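Local atomic coordinates of PHOX (Pseudomonas fluorescens, PDB entry 4A9V), a protein that is an alkaline phosphatase that probably hydrolyses phosphate monoesters with a complex iron-calcium cofactor carried by a beta-propeller. Residues Gln40-Asn45 / Trp131-Gly136; Ile298-Ser303 / Gly343-Leu348. All blocks are in the same frame, centred on the assembly; numbering follows the deposited sequence.

Contact 1. Residues Gln40-Asn45 / Trp131-Gly136; sequences QPLHKN and WQFVQG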
loop_
_atom_site.group_PDB
_atom_site.type_symbol
_atom_site.label_atom_id
_atom_site.label_comp_id
_atom_site.label_asym_id
_atom_site.label_seq_id
_atom_site.Cartn_x
_atom_site.Cartn_y
_atom_site.Cartn_z
ATOM N N GLN A 40 -2.644 17.842 11.336
ATOM C CA GLN A 40 -3.909 18.196 11.979
ATOM C C GLN A 40 -3.990 17.565 13.367
ATOM O O GLN A 40 -3.960 16.345 13.484
ATOM C CB GLN A 40 -5.060 17.678 11.126
ATOM C CG GLN A 40 -6.433 17.842 11.752
ATOM C CD GLN A 40 -6.802 19.292 11.969
ATOM O OE1 GLN A 40 -6.681 20.114 11.058
ATOM N NE2 GLN A 40 -7.257 19.613 13.175
ATOM N N PRO A 41 -4.197 18.374 14.422
ATOM C CA PRO A 41 -4.430 17.738 15.716
ATOM C C PRO A 41 -5.707 16.909 15.718
ATOM O O PRO A 41 -6.734 17.334 15.180
ATOM C CB PRO A 41 -4.530 18.920 16.691
ATOM C CG PRO A 41 -4.834 20.103 15.833
ATOM C CD PRO A 41 -4.138 19.843 14.535
ATOM N N LEU A 42 -5.655 15.748 16.361
ATOM C CA LEU A 42 -6.795 14.846 16.368
ATOM C C LEU A 42 -7.729 15.065 17.549
ATOM O O LEU A 42 -8.899 14.700 17.463
ATOM C CB LEU A 42 -6.331 13.391 16.362
ATOM C CG LEU A 42 -5.485 12.962 15.166
ATOM C CD1 LEU A 42 -5.337 11.446 15.185
ATOM C CD2 LEU A 42 -6.071 13.423 13.840
ATOM N N HIS A 43 -7.198 15.562 18.663
ATOM C CA HIS A 43 -7.932 15.571 19.927
ATOM C C HIS A 43 -8.336 16.957 20.337
ATOM O O HIS A 43 -7.841 17.958 19.809
ATOM C CB HIS A 43 -7.106 14.911 21.018
ATOM C CG HIS A 43 -6.633 13.532 20.651
ATOM N ND1 HIS A 43 -7.475 12.568 20.229
ATOM C CD2 HIS A 43 -5.358 12.997 20.584
ATOM C CE1 HIS A 43 -6.769 11.462 19.935
ATOM N NE2 HIS A 43 -5.478 11.710 20.199
ATOM N N LYS A 44 -9.330 17.027 21.211
ATOM C CA LYS A 44 -9.805 18.315 21.678
ATOM C C LYS A 44 -8.649 19.123 22.264
ATOM O O LYS A 44 -7.874 18.635 23.083
ATOM C CB LYS A 44 -10.918 18.144 22.708
ATOM C CG LYS A 44 -11.550 19.455 23.145
ATOM C CD LYS A 44 -12.778 19.207 24.000
ATOM C CE LYS A 44 -13.084 20.394 24.896
ATOM N NZ LYS A 44 -14.323 20.177 25.692
ATOM N N ASN A 45 -8.581 20.386 21.857
ATOM C CA ASN A 45 -7.545 21.308 22.313
ATOM C C ASN A 45 -6.139 20.857 21.948
ATOM O O ASN A 45 -5.163 21.342 22.512
ATOM C CB ASN A 45 -7.631 21.522 23.826
ATOM C CG ASN A 45 -8.898 22.241 24.237
ATOM O OD1 ASN A 45 -9.431 23.054 23.479
ATOM N ND2 ASN A 45 -9.456 21.851 25.378
ATOM N N TRP A 131 -18.919 15.085 3.867
ATOM C CA TRP A 131 -18.180 14.441 4.942
ATOM C C TRP A 131 -17.078 15.343 5.437
ATOM O O TRP A 131 -16.314 15.891 4.637
ATOM C CB TRP A 131 -17.588 13.135 4.423
ATOM C CG TRP A 131 -18.626 12.094 4.139
ATOM C CD1 TRP A 131 -19.233 11.803 2.927
ATOM C CD2 TRP A 131 -19.257 11.216 5.118
ATOM N NE1 TRP A 131 -20.179 10.818 3.085
ATOM C CE2 TRP A 131 -20.231 10.422 4.386
ATOM C CE3 TRP A 131 -19.121 11.028 6.490
ATOM C CZ2 TRP A 131 -20.990 9.447 5.008
ATOM C CZ3 TRP A 131 -19.891 10.047 7.107
ATOM C CH2 TRP A 131 -20.813 9.284 6.383
ATOM N N GLN A 132 -16.935 15.439 6.757
ATOM C CA GLN A 132 -15.891 16.246 7.375
ATOM C C GLN A 132 -15.292 15.521 8.576
ATOM O O GLN A 132 -15.975 14.785 9.290
ATOM C CB GLN A 132 -16.445 17.607 7.814
ATOM C CG GLN A 132 -17.071 18.432 6.699
ATOM C CD GLN A 132 -17.688 19.721 7.210
ATOM O OE1 GLN A 132 -18.676 19.689 7.944
ATOM N NE2 GLN A 132 -16.983 20.828 7.012
ATOM N N PHE A 133 -14.026 15.808 8.829
ATOM C CA PHE A 133 -13.325 15.314 9.994
ATOM C C PHE A 133 -13.961 15.839 11.279
ATOM O O PHE A 133 -14.282 17.023 11.380
ATOM C CB PHE A 133 -11.859 15.748 9.894
ATOM C CG PHE A 133 -11.055 15.485 11.130
ATOM C CD1 PHE A 133 -10.973 14.213 11.669
ATOM C CD2 PHE A 133 -10.368 16.513 11.755
ATOM C CE1 PHE A 133 -10.217 13.970 12.804
ATOM C CE2 PHE A 133 -9.607 16.274 12.887
ATOM C CZ PHE A 133 -9.562 15.008 13.432
ATOM N N VAL A 134 -14.072 14.959 12.270
ATOM C CA VAL A 134 -14.547 15.312 13.608
ATOM C C VAL A 134 -13.384 15.282 14.600
ATOM O O VAL A 134 -13.029 14.232 15.151
ATOM C CB VAL A 134 -15.647 14.337 14.082
ATOM C CG1 VAL A 134 -16.172 14.740 15.449
ATOM C CG2 VAL A 134 -16.780 14.295 13.077
ATOM N N GLN A 135 -12.781 16.443 14.832
ATOM C CA GLN A 135 -11.750 16.558 15.852
ATOM C C GLN A 135 -12.370 16.286 17.219
ATOM O O GLN A 135 -13.523 16.643 17.460
ATOM C CB GLN A 135 -11.113 17.949 15.815
ATOM C CG GLN A 135 -9.855 18.049 16.653
ATOM C CD GLN A 135 -9.158 19.393 16.547
ATOM O OE1 GLN A 135 -9.339 20.135 15.580
ATOM N NE2 GLN A 135 -8.343 19.702 17.538
ATOM N N GLY A 136 -11.643 15.588 18.086
ATOM C CA GLY A 136 -12.129 15.322 19.435
ATOM C C GLY A 136 -13.012 14.090 19.579
ATOM O O GLY A 136 -13.457 13.782 20.680
HETATM O O HOH W 1 -8.043 22.224 14.278
#
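Gln135 holds CG anti to its backbone N (chi1 -168°) and runs on extended, so its amide reaches across to the loop 40-45. Gln40 also has CG anti to the backbone N, but its chain bends at chi2 (63°) and brings NE2 back to Pro41. The contact lays the loop after strand 30-37 against strand 130-144, an outermost strand of a four-stranded antiparallel sheet, consistent with one blade of the beta-propeller. Gly136 N donates to Leu42 O over 3.0 Å in a nearly straight bond (172°). Asn140 ND2 also bonds to Leu42 O, so two donors grip this carbonyl. Gln135 NE2 gives an equally straight bond of 2.9 Å to His43 O, which lies in the plane of the Gln135 amide. Gln40 NE2 donates to Pro41 O, on a lone pair, at 3.1 Å. It also donates to a water, which in turn donates to Gln135 OE1 at 2.8 Å. An alanine here in place of Gln135 would lose the bond to His43 O and the water bridge, and would probably loosen the loop against the strand. Phe133 packs alongside, against Gln40, Pro41 and Leu42. Its CE2 meets Gln40 CG tip to tip at 3.7 Å, and Leu42 CD2 crosses to its CZ at 3.9 Å. The backbone N of Gln135 sits over one ring face, while Pro41 O lies at the ring edge, 3.8 Å from Phe133 CE2.

Contact 2. Residues Ile298-Ser303 / Gly343-Leu348; sequences IYKFVS and GQWIEL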
loop_
_atom_site.group_PDB
_atom_site.type_symbol
_atom_site.label_atom_id
_atom_site.label_comp_id
_atom_site.label_asym_id
_atom_site.label_seq_id
_atom_site.Cartn_x
_atom_site.Cartn_y
_atom_site.Cartn_z
ATOM N N ILE A 298 4.201 -12.476 -5.547
ATOM C CA ILE A 298 2.811 -12.299 -5.127
ATOM C C ILE A 298 2.394 -13.498 -4.276
ATOM O O ILE A 298 2.658 -14.647 -4.629
ATOM C CB ILE A 298 1.890 -12.176 -6.359
ATOM C CG1 ILE A 298 2.238 -10.911 -7.150
ATOM C CG2 ILE A 298 0.424 -12.170 -5.939
ATOM C CD1 ILE A 298 1.630 -10.857 -8.534
ATOM N N TYR A 299 1.733 -13.203 -3.160
ATOM C CA TYR A 299 1.386 -14.182 -2.129
ATOM C C TYR A 299 -0.130 -14.234 -1.897
ATOM O O TYR A 299 -0.875 -13.327 -2.275
ATOM C CB TYR A 299 2.087 -13.848 -0.805
ATOM C CG TYR A 299 3.597 -13.873 -0.865
ATOM C CD1 TYR A 299 4.314 -12.796 -1.383
ATOM C CD2 TYR A 299 4.316 -14.928 -0.318
ATOM C CE1 TYR A 299 5.698 -12.803 -1.404
ATOM C CE2 TYR A 299 5.700 -14.926 -0.308
ATOM C CZ TYR A 299 6.384 -13.871 -0.857
ATOM O OH TYR A 299 7.760 -13.904 -0.830
ATOM N N LYS A 300 -0.572 -15.284 -1.213
ATOM C CA LYS A 300 -1.984 -15.507 -0.904
ATOM C C LYS A 300 -2.062 -16.277 0.410
ATOM O O LYS A 300 -1.502 -17.360 0.527
ATOM C CB LYS A 300 -2.633 -16.318 -2.025
ATOM C CG LYS A 300 -4.069 -16.739 -1.795
ATOM C CD LYS A 300 -4.434 -17.804 -2.822
ATOM C CE LYS A 300 -5.886 -18.241 -2.754
ATOM N NZ LYS A 300 -6.135 -19.355 -3.711
ATOM N N PHE A 301 -2.795 -15.737 1.372
ATOM C CA PHE A 301 -3.054 -16.435 2.623
ATOM C C PHE A 301 -4.499 -16.909 2.632
ATOM O O PHE A 301 -5.404 -16.169 2.250
ATOM C CB PHE A 301 -2.821 -15.497 3.807
ATOM C CG PHE A 301 -3.160 -16.110 5.139
ATOM C CD1 PHE A 301 -2.278 -16.971 5.772
ATOM C CD2 PHE A 301 -4.377 -15.844 5.745
ATOM C CE1 PHE A 301 -2.616 -17.567 6.974
ATOM C CE2 PHE A 301 -4.693 -16.398 6.969
ATOM C CZ PHE A 301 -3.810 -17.262 7.587
ATOM N N VAL A 302 -4.708 -18.143 3.074
ATOM C CA VAL A 302 -6.058 -18.678 3.246
ATOM C C VAL A 302 -6.220 -19.175 4.677
ATOM O O VAL A 302 -5.421 -19.978 5.149
ATOM C CB VAL A 302 -6.341 -19.841 2.276
ATOM C CG1 VAL A 302 -7.771 -20.325 2.446
ATOM C CG2 VAL A 302 -6.062 -19.417 0.837
ATOM N N SER A 303 -7.211 -18.654 5.393
ATOM C CA SER A 303 -7.368 -18.997 6.799
ATOM C C SER A 303 -7.760 -20.456 6.982
ATOM O O SER A 303 -8.390 -21.071 6.122
ATOM C CB SER A 303 -8.378 -18.075 7.490
ATOM O OG SER A 303 -9.696 -18.271 7.026
ATOM N N GLY A 343 -1.611 -19.973 -14.090
ATOM C CA GLY A 343 -0.673 -19.938 -12.986
ATOM C C GLY A 343 -1.163 -20.782 -11.833
ATOM O O GLY A 343 -2.207 -21.441 -11.918
ATOM N N GLN A 344 -0.385 -20.781 -10.760
ATOM C CA GLN A 344 -0.669 -21.620 -9.615
ATOM C C GLN A 344 -0.175 -20.992 -8.328
ATOM O O GLN A 344 0.717 -20.140 -8.326
ATOM C CB GLN A 344 -0.027 -22.996 -9.781
ATOM C CG GLN A 344 1.482 -22.954 -9.831
ATOM C CD GLN A 344 2.097 -24.297 -10.133
ATOM O OE1 GLN A 344 2.052 -25.209 -9.308
ATOM N NE2 GLN A 344 2.735 -24.407 -11.290
ATOM N N TRP A 345 -0.766 -21.458 -7.234
ATOM C CA TRP A 345 -0.351 -21.132 -5.876
ATOM C C TRP A 345 0.407 -22.290 -5.284
ATOM O O TRP A 345 -0.061 -23.439 -5.341
ATOM C CB TRP A 345 -1.593 -20.853 -5.028
ATOM C CG TRP A 345 -2.342 -19.629 -5.469
ATOM C CD1 TRP A 345 -3.569 -19.572 -6.113
ATOM C CD2 TRP A 345 -1.846 -18.260 -5.450
ATOM N NE1 TRP A 345 -3.881 -18.282 -6.450
ATOM C CE2 TRP A 345 -2.877 -17.446 -6.073
ATOM C CE3 TRP A 345 -0.735 -17.637 -4.904
ATOM C CZ2 TRP A 345 -2.739 -16.074 -6.211
ATOM C CZ3 TRP A 345 -0.610 -16.258 -5.046
ATOM C CH2 TRP A 345 -1.599 -15.494 -5.669
ATOM N N ILE A 346 1.544 -21.995 -4.661
ATOM C CA ILE A 346 2.428 -23.010 -4.110
ATOM C C ILE A 346 2.618 -22.735 -2.620
ATOM O O ILE A 346 2.933 -21.625 -2.218
ATOM C CB ILE A 346 3.801 -22.993 -4.814
ATOM C CG1 ILE A 346 3.632 -23.180 -6.322
ATOM C CG2 ILE A 346 4.709 -24.061 -4.227
ATOM C CD1 ILE A 346 4.898 -22.966 -7.117
ATOM N N GLU A 347 2.389 -23.759 -1.807
ATOM C CA GLU A 347 2.358 -23.637 -0.356
ATOM C C GLU A 347 3.742 -23.367 0.245
ATOM O O GLU A 347 4.717 -24.049 -0.082
ATOM C CB GLU A 347 1.813 -24.957 0.178
ATOM C CG GLU A 347 1.509 -25.032 1.648
ATOM C CD GLU A 347 0.938 -26.387 2.020
ATOM O OE1 GLU A 347 0.333 -27.045 1.139
ATOM O OE2 GLU A 347 0.821 -26.629 3.222
ATOM N N LEU A 348 3.799 -22.443 1.202
ATOM C CA LEU A 348 4.994 -22.195 1.987
ATOM C C LEU A 348 4.801 -22.794 3.373
ATOM O O LEU A 348 4.327 -22.138 4.309
ATOM C CB LEU A 348 5.261 -20.693 2.073
ATOM C CG LEU A 348 5.416 -19.997 0.718
ATOM C CD1 LEU A 348 5.714 -18.521 0.923
ATOM C CD2 LEU A 348 6.491 -20.653 -0.132
HETATM O O HOH W 2 -6.762 -17.913 -6.207
#
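Strands 298-303 and 343-347 approach to 8.1 Å between their axes, with their N-to-C directions 62° apart, and no hydrogen bond joins them. Strand 322-329 lies between them in the antiparallel sheet: Lys300 pairs by its backbone with Tyr325, and Trp345 packs on Tyr325 and Ala327. Most of the contact is made by side chains, with backbone atoms of Ile298 and Tyr299 also touching the indole.

Lys300 and Trp345 carry most of it. Lys300 has CG anti to the backbone N and is extended along its whole length. The chain meets the indole at about a right angle. Its CB lies against the six-membered ring, 3.6 Å from Trp345 CZ3. Further out, Lys300 CD sits squarely over the five-membered ring, 3.5 Å from its centroid, in a CH-pi contact. NZ is 4.0 Å from the same centroid but 34° off the ring normal, so the cation-pi contact is off-centre. The ammonium group has other partners. It donates to His439 O and to a water, and the same water accepts from Trp345 NE1 at 2.9 Å. The water thus ties the two polar ends together and satisfies the indole N-H in a buried setting.

At the far end of the indole, Ile298 CG2 meets Trp345 CH2 at 3.9 Å. The carbonyl O of Ile298 lies at the ring edge near CZ3. Phe444 also meets the Trp345 ring, at a steep tilt. Separately, Leu348 CD1 comes to the edge of the Tyr299 ring, 3.8 Å from CE2, and Tyr299 stacks with Phe270.

The Ile298 side chain is about 9 Å from those of the calcium ligands Glu273 and Glu387. Lys300 and Trp345 thus pack together from the two strands flanking strand 322-329, consistent with a blade of a beta-propeller.

How the contacts relate
From the N terminus, the chain leaves strand 30-37 and enters the loop 40-45. It then runs through helices and the strands 68-76, 82-89 and 118-127. Contact 1 closes this long excursion at strand 130-144, an edge strand of the sheet those three strands form with it. Strand 30-37 belongs to another sheet, with 532-538, 544-550 and 572-578, so contact 1 ties the loop leaving one sheet to the edge of another. Much further on, contact 2 closes a shorter excursion, from strand 296-303 through 322-329 to 340-347, within a single sheet. The contacts follow in series, neither nested nor crossed. The centres of contact 1 and contact 2 are about 41 Å apart, on opposite sides of the chain's centre.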